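PDB 3HE0: transcriptional regulator, TetR family from Vibrio parahaemolyticus, which probably binds cis-regulatory DNA through an N-terminal helix-turn-helix domain and so regulates transcription, as TetR-family proteins generally do. Local coordinates for residues D11-I16 with R50-K55; Q15-A20 with E56-E61. All coordinates share one frame; numbering follows the deposited sequence.

Interaction 1: D11-I16 with R50-K55; sequences DKRDQI and RYFSDK. With SO4 (sulfate ion), chain E.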
loop_
_atom_site.group_PDB
_atom_site.type_symbol
_atom_site.label_atom_id
_atom_site.label_comp_id
_atom_site.label_asym_id
_atom_site.label_seq_id
_atom_site.Cartn_x
_atom_site.Cartn_y
_atom_site.Cartn_z
ATOM N N ASP A 11 -18.499 29.736 6.175
ATOM C CA ASP A 11 -17.667 28.653 6.780
ATOM C C ASP A 11 -16.570 28.156 5.813
ATOM O O ASP A 11 -16.855 27.534 4.763
ATOM C CB ASP A 11 -18.555 27.485 7.229
ATOM C CG ASP A 11 -17.778 26.418 7.983
ATOM O OD1 ASP A 11 -18.125 26.122 9.135
ATOM O OD2 ASP A 11 -16.811 25.877 7.426
ATOM N N LYS A 12 -15.316 28.395 6.196
ATOM C CA LYS A 12 -14.187 28.176 5.292
ATOM C C LYS A 12 -13.515 26.846 5.545
ATOM O O LYS A 12 -12.438 26.581 5.055
ATOM C CB LYS A 12 -13.174 29.302 5.496
ATOM C CG LYS A 12 -13.752 30.693 5.403
ATOM C CD LYS A 12 -14.314 30.947 4.054
ATOM C CE LYS A 12 -14.999 32.307 3.995
ATOM N NZ LYS A 12 -15.525 32.579 2.618
ATOM N N ARG A 13 -14.136 26.008 6.353
ATOM C CA ARG A 13 -13.468 24.810 6.835
ATOM C C ARG A 13 -13.073 23.863 5.694
ATOM O O ARG A 13 -11.945 23.382 5.628
ATOM C CB ARG A 13 -14.386 24.073 7.786
ATOM C CG ARG A 13 -13.771 22.842 8.345
ATOM C CD ARG A 13 -14.736 22.169 9.211
ATOM N NE ARG A 13 -14.060 21.158 9.990
ATOM C CZ ARG A 13 -13.903 19.900 9.617
ATOM N NH1 ARG A 13 -13.238 19.076 10.411
ATOM N NH2 ARG A 13 -14.408 19.460 8.474
ATOM N N ASP A 14 -14.041 23.571 4.834
ATOM C CA ASP A 14 -13.813 22.703 3.679
ATOM C C ASP A 14 -12.761 23.271 2.723
ATOM O O ASP A 14 -11.897 22.551 2.265
ATOM C CB ASP A 14 -15.119 22.516 2.892
ATOM C CG ASP A 14 -16.174 21.739 3.667
ATOM O OD1 ASP A 14 -15.844 20.731 4.340
ATOM O OD2 ASP A 14 -17.351 22.130 3.566
ATOM N N GLN A 15 -12.846 24.568 2.445
ATOM C CA GLN A 15 -11.854 25.239 1.613
ATOM C C GLN A 15 -10.429 25.041 2.167
ATOM O O GLN A 15 -9.479 24.723 1.435
ATOM C CB GLN A 15 -12.202 26.722 1.520
ATOM C CG GLN A 15 -11.316 27.520 0.611
ATOM C CD GLN A 15 -11.795 28.962 0.486
ATOM O OE1 GLN A 15 -12.942 29.208 0.123
ATOM N NE2 GLN A 15 -10.913 29.913 0.764
ATOM N N ILE A 16 -10.303 25.178 3.474
ATOM C CA ILE A 16 -9.018 25.028 4.130
ATOM C C ILE A 16 -8.571 23.580 4.069
ATOM O O ILE A 16 -7.375 23.309 3.875
ATOM C CB ILE A 16 -9.070 25.506 5.644
ATOM C CG1 ILE A 16 -9.341 27.009 5.721
ATOM C CG2 ILE A 16 -7.775 25.147 6.364
ATOM C CD1 ILE A 16 -9.837 27.533 7.157
ATOM N N ARG A 50 -9.450 29.951 13.598
ATOM C CA ARG A 50 -10.849 29.965 13.981
ATOM C C ARG A 50 -11.524 28.628 13.751
ATOM O O ARG A 50 -12.686 28.439 14.159
ATOM C CB ARG A 50 -11.586 31.036 13.216
ATOM C CG ARG A 50 -10.978 32.422 13.459
ATOM C CD ARG A 50 -12.005 33.484 13.388
ATOM N NE ARG A 50 -12.300 33.756 12.013
ATOM C CZ ARG A 50 -11.635 34.635 11.286
ATOM N NH1 ARG A 50 -10.631 35.323 11.831
ATOM N NH2 ARG A 50 -11.972 34.808 10.012
ATOM N N TYR A 51 -10.792 27.728 13.108
ATOM C CA TYR A 51 -11.295 26.400 12.751
ATOM C C TYR A 51 -10.442 25.285 13.307
ATOM O O TYR A 51 -10.993 24.272 13.631
ATOM C CB TYR A 51 -11.416 26.207 11.228
ATOM C CG TYR A 51 -12.429 27.093 10.622
ATOM C CD1 TYR A 51 -13.770 26.736 10.578
ATOM C CD2 TYR A 51 -12.062 28.330 10.123
ATOM C CE1 TYR A 51 -14.719 27.617 10.017
ATOM C CE2 TYR A 51 -12.975 29.193 9.611
ATOM C CZ TYR A 51 -14.301 28.844 9.555
ATOM O OH TYR A 51 -15.174 29.763 8.997
ATOM N N PHE A 52 -9.123 25.454 13.400
ATOM C CA PHE A 52 -8.235 24.388 13.879
ATOM C C PHE A 52 -7.347 24.947 14.960
ATOM O O PHE A 52 -6.836 26.044 14.797
ATOM C CB PHE A 52 -7.389 23.869 12.712
ATOM C CG PHE A 52 -8.210 23.419 11.565
ATOM C CD1 PHE A 52 -8.826 22.167 11.594
ATOM C CD2 PHE A 52 -8.457 24.260 10.509
ATOM C CE1 PHE A 52 -9.643 21.737 10.541
ATOM C CE2 PHE A 52 -9.277 23.851 9.458
ATOM C CZ PHE A 52 -9.851 22.565 9.469
ATOM N N SER A 53 -7.171 24.246 16.077
ATOM C CA SER A 53 -6.370 24.801 17.164
ATOM C C SER A 53 -4.894 24.895 16.810
ATOM O O SER A 53 -4.250 25.841 17.188
ATOM C CB SER A 53 -6.549 24.016 18.458
ATOM O OG SER A 53 -6.625 22.635 18.209
ATOM N N ASP A 54 -4.384 23.970 16.019
ATOM C CA ASP A 54 -2.977 23.937 15.684
ATOM C C ASP A 54 -2.747 22.959 14.527
ATOM O O ASP A 54 -3.694 22.288 14.054
ATOM C CB ASP A 54 -2.172 23.503 16.924
ATOM C CG ASP A 54 -2.571 22.125 17.442
ATOM O OD1 ASP A 54 -3.123 21.317 16.702
ATOM O OD2 ASP A 54 -2.333 21.831 18.613
ATOM N N LYS A 55 -1.494 22.867 14.078
ATOM C CA LYS A 55 -1.165 22.064 12.897
ATOM C C LYS A 55 -1.591 20.638 13.111
ATOM O O LYS A 55 -2.169 20.022 12.228
ATOM C CB LYS A 55 0.340 22.129 12.597
ATOM C CG LYS A 55 0.773 21.464 11.264
ATOM C CD LYS A 55 2.191 21.965 10.823
ATOM C CE LYS A 55 3.256 20.847 10.747
ATOM N NZ LYS A 55 3.403 20.249 9.350
HETATM S S SO4 E . -15.322 15.882 7.565
HETATM O O1 SO4 E . -15.277 14.438 7.320
HETATM O O2 SO4 E . -16.419 16.142 8.499
HETATM O O3 SO4 E . -14.034 16.341 8.093
HETATM O O4 SO4 E . -15.592 16.610 6.330
#
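Tyr51 reaches the start of helix 13-27 with its hydroxyl, and Lys12 N donates to Tyr51 OH over 3.1 Å at a nearly straight 166°. Lys12 is the N-cap residue, so the phenol meets the chain exactly where the helix begins. The ring is put there by chi1 -65°, with CG anti to the carbonyl carbon, and the ring carbons on the two sides of CG then meet different residues: CD1 lies 3.9 Å from Arg13 CB, whereas CD2 meets Ile16 CD1. Arg13 N sits over one face, offset toward the rim. That amide is already engaged, donating to Asp11 OD2 at 2.9 Å in an Asx turn, and the Asp11 carboxylate also packs near Tyr51 CE1, its plane tilted 58° from the ring.

Phe52 adds further apolar contacts. Its CE2 comes 3.7 Å from Ile16 CG2, and its CZ approaches Arg13 CG, the foot of a chain extended from CG to NE. This extension carries the guanidinium past Phe52 to a salt bridge with Glu61 through NH1, while NH2 donates to sulfate O3 at 3.2 Å, near the guanidinium plane; the ion probably comes from the crystallisation liquor. Phe52 also packs on Leu58 of helix 55-74. Tyr51 and Phe52 end the predicted helix-turn-helix motif, and their anchoring to the first helix is consistent with the three-helix DNA-binding domain of TetR-family regulators.

Interaction 2: Q15-A20 with E56-E61; sequences QILAAA and EHLLEE
Leu17 and Leu58 make the closest approach between the two helices, with Leu17 CD2 3.9 Å from Leu58 CD1 and the two side chains sliding past each other in opposite directions. Leu58 has CG anti to its backbone N (chi1 175°), which carries CD1 toward segment 15-20. The same methyl lies 4.4 Å from Ile16 CG2 and is also near Ala20 CB, so one branch of Leu58 meets Ile16 and Leu17, neighbours in sequence, and Ala20 about one turn on from Ile16. All four of these residues are buried, and Leu37 of helix 34-41 touches both Ala20 and Leu58.

The segment axes run nearly perpendicular, at a signed angle of -87°, and stay 10.7 Å apart at closest approach. At that separation the contact is made by side chains. Such a crossing fits the TetR-type DNA-binding domain, in which the first helix packs across the long helix that follows the helix-turn-helix and leads toward the C-terminal domain. Val62 and Asn65 extend the surface that Leu17 touches along helix 55-74.

A second kind of contact involves the aliphatic part of a charged residue. Glu61 CB points toward segment 15-20 and lies 4.1 Å from Leu17 CD2, the methyl that also meets Leu58. Beyond CB the Glu61 chain bends at chi2 (-56°), and its carboxylate has Arg13 as its partner.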
loop_
_atom_site.group_PDB
_atom_site.type_symbol
_atom_site.label_atom_id
_atom_site.label_comp_id
_atom_site.label_asym_id
_atom_site.label_seq_id
_atom_site.Cartn_x
_atom_site.Cartn_y
_atom_site.Cartn_z
ATOM N N GLN A 15 -12.846 24.568 2.445
ATOM C CA GLN A 15 -11.854 25.239 1.613
ATOM C C GLN A 15 -10.429 25.041 2.167
ATOM O O GLN A 15 -9.479 24.723 1.435
ATOM C CB GLN A 15 -12.202 26.722 1.520
ATOM C CG GLN A 15 -11.316 27.520 0.611
ATOM C CD GLN A 15 -11.795 28.962 0.486
ATOM O OE1 GLN A 15 -12.942 29.208 0.123
ATOM N NE2 GLN A 15 -10.913 29.913 0.764
ATOM N N ILE A 16 -10.303 25.178 3.474
ATOM C CA ILE A 16 -9.018 25.028 4.130
ATOM C C ILE A 16 -8.571 23.580 4.069
ATOM O O ILE A 16 -7.375 23.309 3.875
ATOM C CB ILE A 16 -9.070 25.506 5.644
ATOM C CG1 ILE A 16 -9.341 27.009 5.721
ATOM C CG2 ILE A 16 -7.775 25.147 6.364
ATOM C CD1 ILE A 16 -9.837 27.533 7.157
ATOM N N LEU A 17 -9.513 22.662 4.294
ATOM C CA LEU A 17 -9.199 21.233 4.215
ATOM C C LEU A 17 -8.796 20.841 2.799
ATOM O O LEU A 17 -7.876 20.056 2.614
ATOM C CB LEU A 17 -10.367 20.357 4.674
ATOM C CG LEU A 17 -10.544 20.194 6.180
ATOM C CD1 LEU A 17 -11.700 19.273 6.440
ATOM C CD2 LEU A 17 -9.286 19.703 6.906
ATOM N N ALA A 18 -9.486 21.414 1.823
ATOM C CA ALA A 18 -9.162 21.190 0.413
ATOM C C ALA A 18 -7.750 21.684 0.108
ATOM O O ALA A 18 -6.965 20.942 -0.439
ATOM C CB ALA A 18 -10.162 21.872 -0.491
ATOM N N ALA A 19 -7.415 22.912 0.517
ATOM C CA ALA A 19 -6.044 23.439 0.312
ATOM C C ALA A 19 -5.029 22.543 1.010
ATOM O O ALA A 19 -4.002 22.174 0.428
ATOM C CB ALA A 19 -5.920 24.864 0.827
ATOM N N ALA A 20 -5.346 22.167 2.251
ATOM C CA ALA A 20 -4.442 21.373 3.070
ATOM C C ALA A 20 -4.165 20.056 2.399
ATOM O O ALA A 20 -3.022 19.647 2.274
ATOM C CB ALA A 20 -5.045 21.115 4.445
ATOM N N GLU A 56 -1.334 20.126 14.308
ATOM C CA GLU A 56 -1.581 18.718 14.616
ATOM C C GLU A 56 -3.061 18.396 14.537
ATOM O O GLU A 56 -3.452 17.382 13.980
ATOM C CB GLU A 56 -1.049 18.377 16.010
ATOM C CG GLU A 56 0.423 18.707 16.197
ATOM C CD GLU A 56 0.708 20.092 16.827
ATOM O OE1 GLU A 56 0.420 21.161 16.200
ATOM O OE2 GLU A 56 1.268 20.096 17.971
ATOM N N HIS A 57 -3.903 19.291 15.045
ATOM C CA HIS A 57 -5.356 19.063 14.932
ATOM C C HIS A 57 -5.834 19.127 13.509
ATOM O O HIS A 57 -6.629 18.301 13.084
ATOM C CB HIS A 57 -6.146 20.020 15.830
ATOM C CG HIS A 57 -6.114 19.619 17.258
ATOM N ND1 HIS A 57 -5.099 19.999 18.112
ATOM C CD2 HIS A 57 -6.936 18.821 17.972
ATOM C CE1 HIS A 57 -5.327 19.489 19.308
ATOM N NE2 HIS A 57 -6.421 18.749 19.243
ATOM N N LEU A 58 -5.303 20.073 12.760
ATOM C CA LEU A 58 -5.578 20.133 11.315
ATOM C C LEU A 58 -5.231 18.810 10.632
ATOM O O LEU A 58 -6.021 18.298 9.871
ATOM C CB LEU A 58 -4.820 21.275 10.655
ATOM C CG LEU A 58 -4.907 21.406 9.141
ATOM C CD1 LEU A 58 -6.347 21.635 8.662
ATOM C CD2 LEU A 58 -3.992 22.577 8.767
ATOM N N LEU A 59 -4.060 18.249 10.924
ATOM C CA LEU A 59 -3.654 16.979 10.274
ATOM C C LEU A 59 -4.651 15.855 10.553
ATOM O O LEU A 59 -5.021 15.101 9.646
ATOM C CB LEU A 59 -2.200 16.575 10.656
ATOM C CG LEU A 59 -1.144 17.623 10.213
ATOM C CD1 LEU A 59 0.313 17.283 10.531
ATOM C CD2 LEU A 59 -1.263 17.916 8.727
ATOM N N GLU A 60 -5.126 15.762 11.786
ATOM C CA GLU A 60 -6.085 14.716 12.139
ATOM C C GLU A 60 -7.377 14.869 11.366
ATOM O O GLU A 60 -8.003 13.874 10.973
ATOM C CB GLU A 60 -6.376 14.736 13.646
ATOM C CG GLU A 60 -7.313 13.622 14.112
ATOM C CD GLU A 60 -6.773 12.184 13.808
ATOM O OE1 GLU A 60 -5.523 11.962 13.713
ATOM O OE2 GLU A 60 -7.629 11.275 13.641
ATOM N N GLU A 61 -7.783 16.120 11.164
ATOM C CA GLU A 61 -9.021 16.407 10.464
ATOM C C GLU A 61 -8.817 16.093 9.011
ATOM O O GLU A 61 -9.742 15.673 8.342
ATOM C CB GLU A 61 -9.430 17.883 10.608
ATOM C CG GLU A 61 -9.830 18.274 12.004
ATOM C CD GLU A 61 -10.949 17.381 12.508
ATOM O OE1 GLU A 61 -11.956 17.237 11.773
ATOM O OE2 GLU A 61 -10.805 16.770 13.600
#

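From the N terminus, the chain enters helix 13-27, passes through helices 34-41 and 45-49, and returns at 50-55, where interaction 1 closes a loop with 33 residues between its segments. It then enters helix 55-74, whose first turns close interaction 2 against 15-20, one turn farther along the first helix. Both segments have moved forward, so the two loops cross rather than nest, sharing Gln15 and Ile16. Their centres lie 7 Å apart and the contacts touch: Arg13 NH1 and Glu61 OE1 form a 2.6 Å salt bridge, and Phe52 CZ packs 3.7 Å from Leu58 CD1. Together they tie the first helix to the end of the predicted helix-turn-helix motif, the loop after it and helix 55-74.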